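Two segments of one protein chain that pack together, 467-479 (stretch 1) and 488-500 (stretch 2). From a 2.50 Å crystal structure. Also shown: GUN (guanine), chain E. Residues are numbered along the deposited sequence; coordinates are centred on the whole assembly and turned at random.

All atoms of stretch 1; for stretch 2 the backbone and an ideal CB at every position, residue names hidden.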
ATOM      1  N   ILE A 467      -5.583  14.724  11.796  1.00 10.55           N
ATOM      2  CA  ILE A 467      -4.997  15.038  10.493  1.00 13.02           C
ATOM      3  C   ILE A 467      -3.536  15.455  10.623  1.00 12.50           C
ATOM      4  O   ILE A 467      -3.215  16.461  11.250  1.00 18.67           O
ATOM      5  CB  ILE A 467      -5.849  16.091   9.695  1.00-10.28           C
ATOM      6  CG1 ILE A 467      -5.351  16.232   8.248  1.00 24.03           C
ATOM      7  CG2 ILE A 467      -5.859  17.441  10.371  1.00 27.11           C
ATOM      8  CD1 ILE A 467      -5.759  15.071   7.358  1.00 29.75           C
ATOM      9  N   LEU A 468      -2.652  14.653  10.037  1.00 11.84           N
ATOM     10  CA  LEU A 468      -1.212  14.845  10.195  1.00 14.89           C
ATOM     11  C   LEU A 468      -0.473  14.547   8.913  1.00 10.90           C
ATOM     12  O   LEU A 468      -1.006  13.898   8.018  1.00 18.63           O
ATOM     13  CB  LEU A 468      -0.670  13.917  11.281  1.00 -8.23           C
ATOM     14  CG  LEU A 468      -1.275  13.882  12.677  1.00 13.17           C
ATOM     15  CD1 LEU A 468      -0.762  12.638  13.334  1.00-11.28           C
ATOM     16  CD2 LEU A 468      -0.895  15.115  13.508  1.00-10.80           C
ATOM     17  N   ASP A 469       0.765  15.018   8.829  1.00 14.77           N
ATOM     18  CA  ASP A 469       1.634  14.654   7.730  1.00 13.05           C
ATOM     19  C   ASP A 469       2.116  13.241   7.994  1.00 14.83           C
ATOM     20  O   ASP A 469       2.050  12.773   9.129  1.00 14.24           O
ATOM     21  CB  ASP A 469       2.799  15.637   7.564  1.00 11.75           C
ATOM     22  CG  ASP A 469       3.771  15.614   8.728  1.00 11.14           C
ATOM     23  OD1 ASP A 469       4.275  14.523   9.070  1.00 22.48           O
ATOM     24  OD2 ASP A 469       4.061  16.698   9.293  1.00 23.54           O
ATOM     25  N   GLY A 470       2.590  12.567   6.945  1.00 12.21           N
ATOM     26  CA  GLY A 470       2.992  11.168   7.023  1.00  5.44           C
ATOM     27  C   GLY A 470       3.931  10.820   8.161  1.00 10.95           C
ATOM     28  O   GLY A 470       3.754   9.795   8.829  1.00 16.23           O
ATOM     29  N   ASN A 471       4.940  11.658   8.377  1.00 12.14           N
ATOM     30  CA  ASN A 471       5.898  11.391   9.434  1.00  9.15           C
ATOM     31  C   ASN A 471       5.261  11.537  10.807  1.00 13.55           C
ATOM     32  O   ASN A 471       5.498  10.712  11.686  1.00 12.98           O
ATOM     33  CB  ASN A 471       7.124  12.292   9.322  1.00 -9.86           C
ATOM     34  CG  ASN A 471       8.271  11.849  10.249  1.00 -6.10           C
ATOM     35  OD1 ASN A 471       8.994  12.675  10.773  1.00  8.28           O
ATOM     36  ND2 ASN A 471       8.452  10.559  10.399  1.00 11.73           N
ATOM     37  N   GLY A 472       4.446  12.581  10.968  1.00 14.95           N
ATOM     38  CA  GLY A 472       3.651  12.789  12.172  1.00 16.15           C
ATOM     39  C   GLY A 472       2.762  11.592  12.444  1.00 16.50           C
ATOM     40  O   GLY A 472       2.685  11.102  13.574  1.00 16.17           O
ATOM     41  N   ALA A 473       2.120  11.110  11.387  1.00 12.79           N
ATOM     42  CA  ALA A 473       1.204   9.986  11.452  1.00 11.04           C
ATOM     43  C   ALA A 473       1.890   8.737  11.964  1.00 13.95           C
ATOM     44  O   ALA A 473       1.319   8.011  12.782  1.00 13.25           O
ATOM     45  CB  ALA A 473       0.594   9.735  10.100  1.00 14.21           C
ATOM     46  N   ILE A 474       3.112   8.492  11.500  1.00  7.80           N
ATOM     47  CA  ILE A 474       3.869   7.321  11.923  1.00 10.51           C
ATOM     48  C   ILE A 474       4.293   7.447  13.394  1.00 11.82           C
ATOM     49  O   ILE A 474       4.150   6.512  14.170  1.00 14.18           O
ATOM     50  CB  ILE A 474       5.083   7.072  11.003  1.00  7.72           C
ATOM     51  CG1 ILE A 474       4.625   6.623   9.599  1.00 20.24           C
ATOM     52  CG2 ILE A 474       6.070   6.094  11.639  1.00  9.40           C
ATOM     53  CD1 ILE A 474       4.256   5.124   9.423  1.00 10.71           C
ATOM     54  N   LEU A 475       4.797   8.618  13.759  1.00 13.23           N
ATOM     55  CA  LEU A 475       5.225   8.911  15.113  1.00 14.29           C
ATOM     56  C   LEU A 475       4.063   8.829  16.106  1.00  6.01           C
ATOM     57  O   LEU A 475       4.239   8.408  17.253  1.00 14.79           O
ATOM     58  CB  LEU A 475       5.853  10.304  15.146  1.00 31.25           C
ATOM     59  CG  LEU A 475       7.380  10.441  15.080  1.00 21.39           C
ATOM     60  CD1 LEU A 475       8.126   9.106  15.030  1.00 11.89           C
ATOM     61  CD2 LEU A 475       7.795  11.353  13.956  1.00 32.79           C
ATOM     62  N   PHE A 476       2.882   9.242  15.659  1.00  9.65           N
ATOM     63  CA  PHE A 476       1.673   9.078  16.433  1.00 15.68           C
ATOM     64  C   PHE A 476       1.400   7.598  16.709  1.00 12.62           C
ATOM     65  O   PHE A 476       1.102   7.224  17.845  1.00 20.56           O
ATOM     66  CB  PHE A 476       0.484   9.711  15.718  1.00 14.69           C
ATOM     67  CG  PHE A 476      -0.766   9.745  16.547  1.00  4.11           C
ATOM     68  CD1 PHE A 476      -0.930  10.711  17.541  1.00 11.91           C
ATOM     69  CD2 PHE A 476      -1.774   8.808  16.352  1.00 14.82           C
ATOM     70  CE1 PHE A 476      -2.077  10.753  18.305  1.00  9.82           C
ATOM     71  CE2 PHE A 476      -2.920   8.846  17.114  1.00 23.35           C
ATOM     72  CZ  PHE A 476      -3.072   9.824  18.092  1.00 -3.66           C
ATOM     73  N   LEU A 477       1.517   6.770  15.676  1.00 18.72           N
ATOM     74  CA  LEU A 477       1.259   5.336  15.798  1.00  7.48           C
ATOM     75  C   LEU A 477       2.359   4.626  16.548  1.00 17.95           C
ATOM     76  O   LEU A 477       2.087   3.668  17.247  1.00 16.63           O
ATOM     77  CB  LEU A 477       1.031   4.678  14.420  1.00 -6.12           C
ATOM     78  CG  LEU A 477      -0.213   5.140  13.655  1.00 13.31           C
ATOM     79  CD1 LEU A 477      -0.128   4.844  12.161  1.00  9.94           C
ATOM     80  CD2 LEU A 477      -1.452   4.529  14.283  1.00 16.44           C
ATOM     81  N   MET A 478       3.598   5.079  16.407  1.00-13.75           N
ATOM     82  CA  MET A 478       4.660   4.571  17.263  1.00-10.67           C
ATOM     83  C   MET A 478       4.236   4.718  18.746  1.00 -6.32           C
ATOM     84  O   MET A 478       4.403   3.805  19.563  1.00 -7.63           O
ATOM     85  CB  MET A 478       5.984   5.284  17.017  1.00-13.62           C
ATOM     86  CG  MET A 478       6.739   4.732  15.835  1.00 25.89           C
ATOM     87  SD  MET A 478       8.357   5.494  15.636  1.00 15.22           S
ATOM     88  CE  MET A 478       8.842   4.840  14.045  1.00 13.20           C
ATOM     89  N   TRP A 479       3.642   5.870  19.046  1.00  6.22           N
ATOM     90  CA  TRP A 479       3.344   6.306  20.401  1.00 12.60           C
ATOM     91  C   TRP A 479       2.096   5.651  20.991  1.00 10.58           C
ATOM     92  O   TRP A 479       2.096   5.270  22.153  1.00 24.58           O
ATOM     93  CB  TRP A 479       3.210   7.829  20.373  1.00  6.03           C
ATOM     94  CG  TRP A 479       2.837   8.501  21.638  1.00 42.21           C
ATOM     95  CD1 TRP A 479       3.328   8.255  22.873  1.00 19.96           C
ATOM     96  CD2 TRP A 479       1.923   9.590  21.772  1.00-17.64           C
ATOM     97  NE1 TRP A 479       2.755   9.107  23.790  1.00  4.02           N
ATOM     98  CE2 TRP A 479       1.888   9.939  23.136  1.00  9.20           C
ATOM     99  CE3 TRP A 479       1.113  10.298  20.870  1.00 28.48           C
ATOM    100  CZ2 TRP A 479       1.074  10.965  23.626  1.00 -9.97           C
ATOM    101  CZ3 TRP A 479       0.305  11.317  21.353  1.00 10.45           C
ATOM    102  CH2 TRP A 479       0.286  11.635  22.718  1.00  0.75           C
ATOM    103  N   UNK A 488      11.679   0.862  15.875  1.00  5.69           N
ATOM    104  CA  UNK A 488      12.805   0.506  15.011  1.00 -3.80           C
ATOM    105  C   UNK A 488      12.500   0.549  13.487  1.00 10.96           C
ATOM    106  O   UNK A 488      13.392   0.356  12.645  1.00 11.81           O
ATOM    107  CB  UNK A 488      13.280  -0.899  15.386  1.00 -3.80           C
ATOM    108  N   UNK A 489      11.241   0.815  13.151  1.00 13.11           N
ATOM    109  CA  UNK A 489      10.785   0.953  11.768  1.00  9.39           C
ATOM    110  C   UNK A 489      11.761   1.729  10.879  1.00 11.28           C
ATOM    111  O   UNK A 489      12.099   2.886  11.161  1.00 10.14           O
ATOM    112  CB  UNK A 489       9.421   1.646  11.747  1.00  9.39           C
ATOM    113  N   UNK A 490      12.209   1.077   9.813  1.00 14.29           N
ATOM    114  CA  UNK A 490      13.020   1.730   8.813  1.00 14.82           C
ATOM    115  C   UNK A 490      12.084   2.390   7.815  1.00 16.08           C
ATOM    116  O   UNK A 490      11.289   1.716   7.136  1.00 30.08           O
ATOM    117  CB  UNK A 490      13.967   0.743   8.127  1.00 14.82           C
ATOM    118  N   UNK A 491      12.165   3.714   7.751  1.00 26.51           N
ATOM    119  CA  UNK A 491      11.394   4.479   6.798  1.00  8.20           C
ATOM    120  C   UNK A 491      12.041   5.845   6.586  1.00  9.74           C
ATOM    121  O   UNK A 491      12.967   6.231   7.293  1.00 19.20           O
ATOM    122  CB  UNK A 491       9.947   4.629   7.272  1.00  8.20           C
ATOM    123  N   UNK A 492      11.527   6.566   5.605  1.00 19.46           N
ATOM    124  CA  UNK A 492      12.122   7.797   5.164  1.00 14.31           C
ATOM    125  C   UNK A 492      11.175   8.947   5.515  1.00  8.86           C
ATOM    126  O   UNK A 492      10.119   9.116   4.903  1.00 16.66           O
ATOM    127  CB  UNK A 492      12.421   7.753   3.664  1.00 14.31           C
ATOM    128  N   UNK A 493      11.538   9.715   6.554  1.00 12.53           N
ATOM    129  CA  UNK A 493      10.689  10.817   7.025  1.00 12.09           C
ATOM    130  C   UNK A 493      10.322  11.867   5.959  1.00 15.07           C
ATOM    131  O   UNK A 493       9.182  12.352   5.947  1.00 23.26           O
ATOM    132  CB  UNK A 493      11.397  11.522   8.184  1.00 12.09           C
ATOM    133  N   UNK A 494      11.257  12.199   5.072  1.00  9.29           N
ATOM    134  CA  UNK A 494      10.979  13.129   3.973  1.00 12.13           C
ATOM    135  C   UNK A 494       9.861  12.605   3.057  1.00 10.49           C
ATOM    136  O   UNK A 494       8.933  13.336   2.695  1.00 16.64           O
ATOM    137  CB  UNK A 494      12.251  13.372   3.158  1.00 12.13           C
ATOM    138  N   UNK A 495       9.955  11.328   2.704  1.00 13.22           N
ATOM    139  CA  UNK A 495       8.958  10.685   1.886  1.00 13.25           C
ATOM    140  C   UNK A 495       7.592  10.732   2.562  1.00 38.05           C
ATOM    141  O   UNK A 495       6.628  11.220   1.979  1.00 18.80           O
ATOM    142  CB  UNK A 495       9.364   9.239   1.593  1.00 13.25           C
ATOM    143  N   UNK A 496       7.526  10.228   3.793  1.00 16.92           N
ATOM    144  CA  UNK A 496       6.315  10.252   4.618  1.00 15.18           C
ATOM    145  C   UNK A 496       5.674  11.641   4.604  1.00 16.72           C
ATOM    146  O   UNK A 496       4.466  11.763   4.484  1.00 21.43           O
ATOM    147  CB  UNK A 496       6.639   9.836   6.054  1.00 15.18           C
ATOM    148  N   UNK A 497       6.514  12.671   4.656  1.00 14.70           N
ATOM    149  CA  UNK A 497       6.080  14.064   4.657  1.00 23.47           C
ATOM    150  C   UNK A 497       5.540  14.619   3.340  1.00 28.42           C
ATOM    151  O   UNK A 497       5.078  15.756   3.307  1.00 16.20           O
ATOM    152  CB  UNK A 497       7.259  14.936   5.095  1.00 23.47           C
ATOM    153  N   UNK A 498       5.587  13.832   2.264  1.00 16.26           N
ATOM    154  CA  UNK A 498       4.848  14.158   1.048  1.00  9.19           C
ATOM    155  C   UNK A 498       3.361  13.850   1.147  1.00 15.82           C
ATOM    156  O   UNK A 498       2.602  14.208   0.246  1.00 17.32           O
ATOM    157  CB  UNK A 498       5.445  13.397  -0.137  1.00  9.19           C
ATOM    158  N   UNK A 499       2.949  13.155   2.212  1.00 12.11           N
ATOM    159  CA  UNK A 499       1.560  12.728   2.362  1.00 16.58           C
ATOM    160  C   UNK A 499       0.868  13.418   3.546  1.00 12.43           C
ATOM    161  O   UNK A 499       1.487  13.703   4.585  1.00 17.47           O
ATOM    162  CB  UNK A 499       1.500  11.209   2.538  1.00 16.58           C
ATOM    163  N   UNK A 500      -0.414  13.713   3.387  1.00 31.69           N
ATOM    164  CA  UNK A 500      -1.226  13.975   4.560  1.00 12.65           C
ATOM    165  C   UNK A 500      -1.925  12.682   4.888  1.00 15.71           C
ATOM    166  O   UNK A 500      -2.304  11.932   3.982  1.00 19.45           O
ATOM    167  CB  UNK A 500      -2.219  15.117   4.336  1.00 12.65           C
TER
HETATM  168  N9  GUN E1648       3.508   0.721  -0.784  1.00127.74           N
HETATM  169  C8  GUN E1648       2.866   0.415  -1.911  1.00 89.91           C
HETATM  170  N7  GUN E1648       2.674   1.529  -2.623  1.00109.04           N
HETATM  171  C5  GUN E1648       3.200   2.553  -1.951  1.00119.52           C
HETATM  172  C6  GUN E1648       3.296   3.923  -2.204  1.00 82.38           C
HETATM  173  O6  GUN E1648       2.833   4.407  -3.235  1.00107.82           O
HETATM  174  N1  GUN E1648       3.929   4.749  -1.266  1.00 61.64           N
HETATM  175  C2  GUN E1648       4.443   4.166  -0.097  1.00 22.19           C
HETATM  176  N2  GUN E1648       5.047   4.912   0.807  1.00 50.40           N
HETATM  177  N3  GUN E1648       4.331   2.842   0.112  1.00 50.39           N
HETATM  178  C4  GUN E1648       3.731   2.034  -0.776  1.00119.15           C

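Position 488 has its CA-to-CB bond pointing away from stretch 1, and nothing of that stretch lies near the ideal CB. Many residues would suit. It is Asp 488, bonded elsewhere in the structure.

Position 489 points toward the helix of stretch 1. Its ideal CB lies 4.0 Å from Met 478 CE. Leucine, isoleucine, valine or methionine would fit. The residue is Leu 489. Its CD2 packs 3.9 Å from Ile 474 CG2, and its CB touches the methionine methyl.

Position 490 turns away into space free of stretch 1. The extended backbone tolerates most residues. It is Thr 490.

Position 491 again points toward stretch 1, but no atom of that stretch lies within 5.5 Å of the ideal CB. Ile 474 and Met 478 offer apolar surface, and the polar end of Asn 471 lies further on. A long side chain is called for: phenylalanine, methionine or leucine for the apolar part, tyrosine to meet the amide as well. The residue is Tyr 491. Ile 474 CG2 sits over one ring face, 4.2 Å from the centroid, in a CH-pi contact. Met 478 CE lies 3.9 Å from Tyr 491 CE2. The hydroxyl OH comes 2.6 Å from the atom modelled as Asn 471 ND2; that amide is probably turned over, so the pairing stays open.

Position 492 points away and comes just before a helix. Aspartate, asparagine, serine or threonine would suit such an N-cap. It is Asp 492, whose OD1 accepts weak capping bonds from the N atoms of 494 and 495.

Position 493 opens the helix, with phi -56. Its CB points sideways, near the end of Asn 471. Proline, alanine or glutamate would serve in a first turn. Pro 493 fits the phi, and its CB lies 3.8 Å from Asn 471 OD1.

Positions 494 and 495 make no contact with stretch 1, and many helical residues would do. They are Ala 494 and Trp 495. The tryptophan NE1 lies 2.8 Å from guanine N2.

Position 496 points straight at the start of the stretch 1 helix. Its ideal CB is 3.4 Å from Asn 471 N, so alanine, serine or glycine is likely. The residue is Ala 496. Its O lies 3.0 Å from Gly 470 CA, where a side chain on Gly 470 would clash.

Position 497 points sideways, near Asp 469 and Asn 471. A flexible or polar chain would suit. Met 497 lays CG 3.7 Å from Asn 471 CB.

Position 498 points away, inside a type I turn. Asparagine, aspartate or serine would suit; it is Asn 498.

Position 499 starts a strand, its CB sideways. Its O accepts from Gly 470 N at 2.8 Å, whatever the side chain. The ideal CB is 4.7 Å from Gly 470 CA, so valine, isoleucine, tyrosine or phenylalanine would suit. Phe 499 leads its ring away, toward the guanine.

Position 500 pairs antiparallel with Asp 469. Small or beta-branched residues could fit; it is Ala 500.

Stretch 2 488-500: DLTYDPAWAMNFA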
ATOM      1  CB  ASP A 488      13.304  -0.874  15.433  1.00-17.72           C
ATOM      2  CG  ASP A 488      14.698  -1.152  14.970  1.00-11.74           C
ATOM      3  OD1 ASP A 488      15.589  -0.319  15.188  1.00 11.73           O
ATOM      4  OD2 ASP A 488      14.899  -2.217  14.383  1.00 12.01           O
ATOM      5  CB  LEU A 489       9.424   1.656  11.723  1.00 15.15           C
ATOM      6  CG  LEU A 489       8.787   1.798  10.336  1.00 25.70           C
ATOM      7  CD1 LEU A 489       8.368   0.433   9.784  1.00 19.49           C
ATOM      8  CD2 LEU A 489       7.592   2.740  10.378  1.00  5.62           C
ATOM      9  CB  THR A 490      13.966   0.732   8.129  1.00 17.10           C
ATOM     10  OG1 THR A 490      14.954   0.331   9.080  1.00  0.81           O
ATOM     11  CG2 THR A 490      14.662   1.355   6.908  1.00  7.19           C
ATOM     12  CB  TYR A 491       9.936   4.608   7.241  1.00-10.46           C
ATOM     13  CG  TYR A 491       9.736   5.591   8.351  1.00  9.69           C
ATOM     14  CD1 TYR A 491       9.106   6.805   8.116  1.00 15.63           C
ATOM     15  CD2 TYR A 491      10.196   5.325   9.635  1.00-10.15           C
ATOM     16  CE1 TYR A 491       8.921   7.723   9.134  1.00  4.26           C
ATOM     17  CE2 TYR A 491      10.027   6.231  10.650  1.00  4.43           C
ATOM     18  CZ  TYR A 491       9.381   7.430  10.403  1.00 12.14           C
ATOM     19  OH  TYR A 491       9.203   8.340  11.426  1.00 12.90           O
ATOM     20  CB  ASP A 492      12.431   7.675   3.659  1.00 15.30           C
ATOM     21  CG  ASP A 492      12.830   8.980   3.014  1.00 33.81           C
ATOM     22  OD1 ASP A 492      12.993  10.020   3.696  1.00 14.51           O
ATOM     23  OD2 ASP A 492      12.974   8.958   1.775  1.00 20.58           O
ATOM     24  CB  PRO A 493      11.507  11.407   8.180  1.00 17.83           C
ATOM     25  CG  PRO A 493      12.318  10.212   8.681  1.00  0.47           C
ATOM     26  CD  PRO A 493      12.735   9.551   7.402  1.00 13.64           C
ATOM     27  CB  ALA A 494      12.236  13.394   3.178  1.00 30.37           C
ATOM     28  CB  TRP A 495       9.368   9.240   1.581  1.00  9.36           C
ATOM     29  CG  TRP A 495       8.337   8.534   0.783  1.00 18.10           C
ATOM     30  CD1 TRP A 495       7.483   7.564   1.225  1.00  6.53           C
ATOM     31  CD2 TRP A 495       8.000   8.774  -0.591  1.00 11.93           C
ATOM     32  NE1 TRP A 495       6.650   7.173   0.206  1.00 15.64           N
ATOM     33  CE2 TRP A 495       6.952   7.888  -0.922  1.00 15.08           C
ATOM     34  CE3 TRP A 495       8.508   9.621  -1.584  1.00 24.89           C
ATOM     35  CZ2 TRP A 495       6.383   7.835  -2.206  1.00 12.19           C
ATOM     36  CZ3 TRP A 495       7.946   9.570  -2.862  1.00  8.53           C
ATOM     37  CH2 TRP A 495       6.890   8.687  -3.158  1.00 12.91           C
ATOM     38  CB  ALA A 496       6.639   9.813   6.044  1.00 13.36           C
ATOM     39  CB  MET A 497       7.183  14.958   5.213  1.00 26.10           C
ATOM     40  CG  MET A 497       7.221  14.961   6.726  1.00 35.21           C
ATOM     41  SD  MET A 497       8.614  15.814   7.442  1.00 21.21           S
ATOM     42  CE  MET A 497       7.929  17.445   7.585  1.00 15.34           C
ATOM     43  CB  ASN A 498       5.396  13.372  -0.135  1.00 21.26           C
ATOM     44  CG  ASN A 498       6.773  13.840  -0.566  1.00 27.00           C
ATOM     45  OD1 ASN A 498       7.049  15.036  -0.639  1.00 25.26           O
ATOM     46  ND2 ASN A 498       7.644  12.889  -0.860  1.00 25.09           N
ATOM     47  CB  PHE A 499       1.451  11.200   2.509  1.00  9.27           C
ATOM     48  CG  PHE A 499       1.904  10.396   1.284  1.00 20.22           C
ATOM     49  CD1 PHE A 499       3.201   9.893   1.188  1.00 20.11           C
ATOM     50  CD2 PHE A 499       1.009  10.085   0.256  1.00  7.03           C
ATOM     51  CE1 PHE A 499       3.587   9.134   0.067  1.00 14.03           C
ATOM     52  CE2 PHE A 499       1.401   9.339  -0.834  1.00-10.29           C
ATOM     53  CZ  PHE A 499       2.694   8.865  -0.926  1.00-12.27           C
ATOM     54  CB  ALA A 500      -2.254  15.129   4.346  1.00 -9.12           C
TER
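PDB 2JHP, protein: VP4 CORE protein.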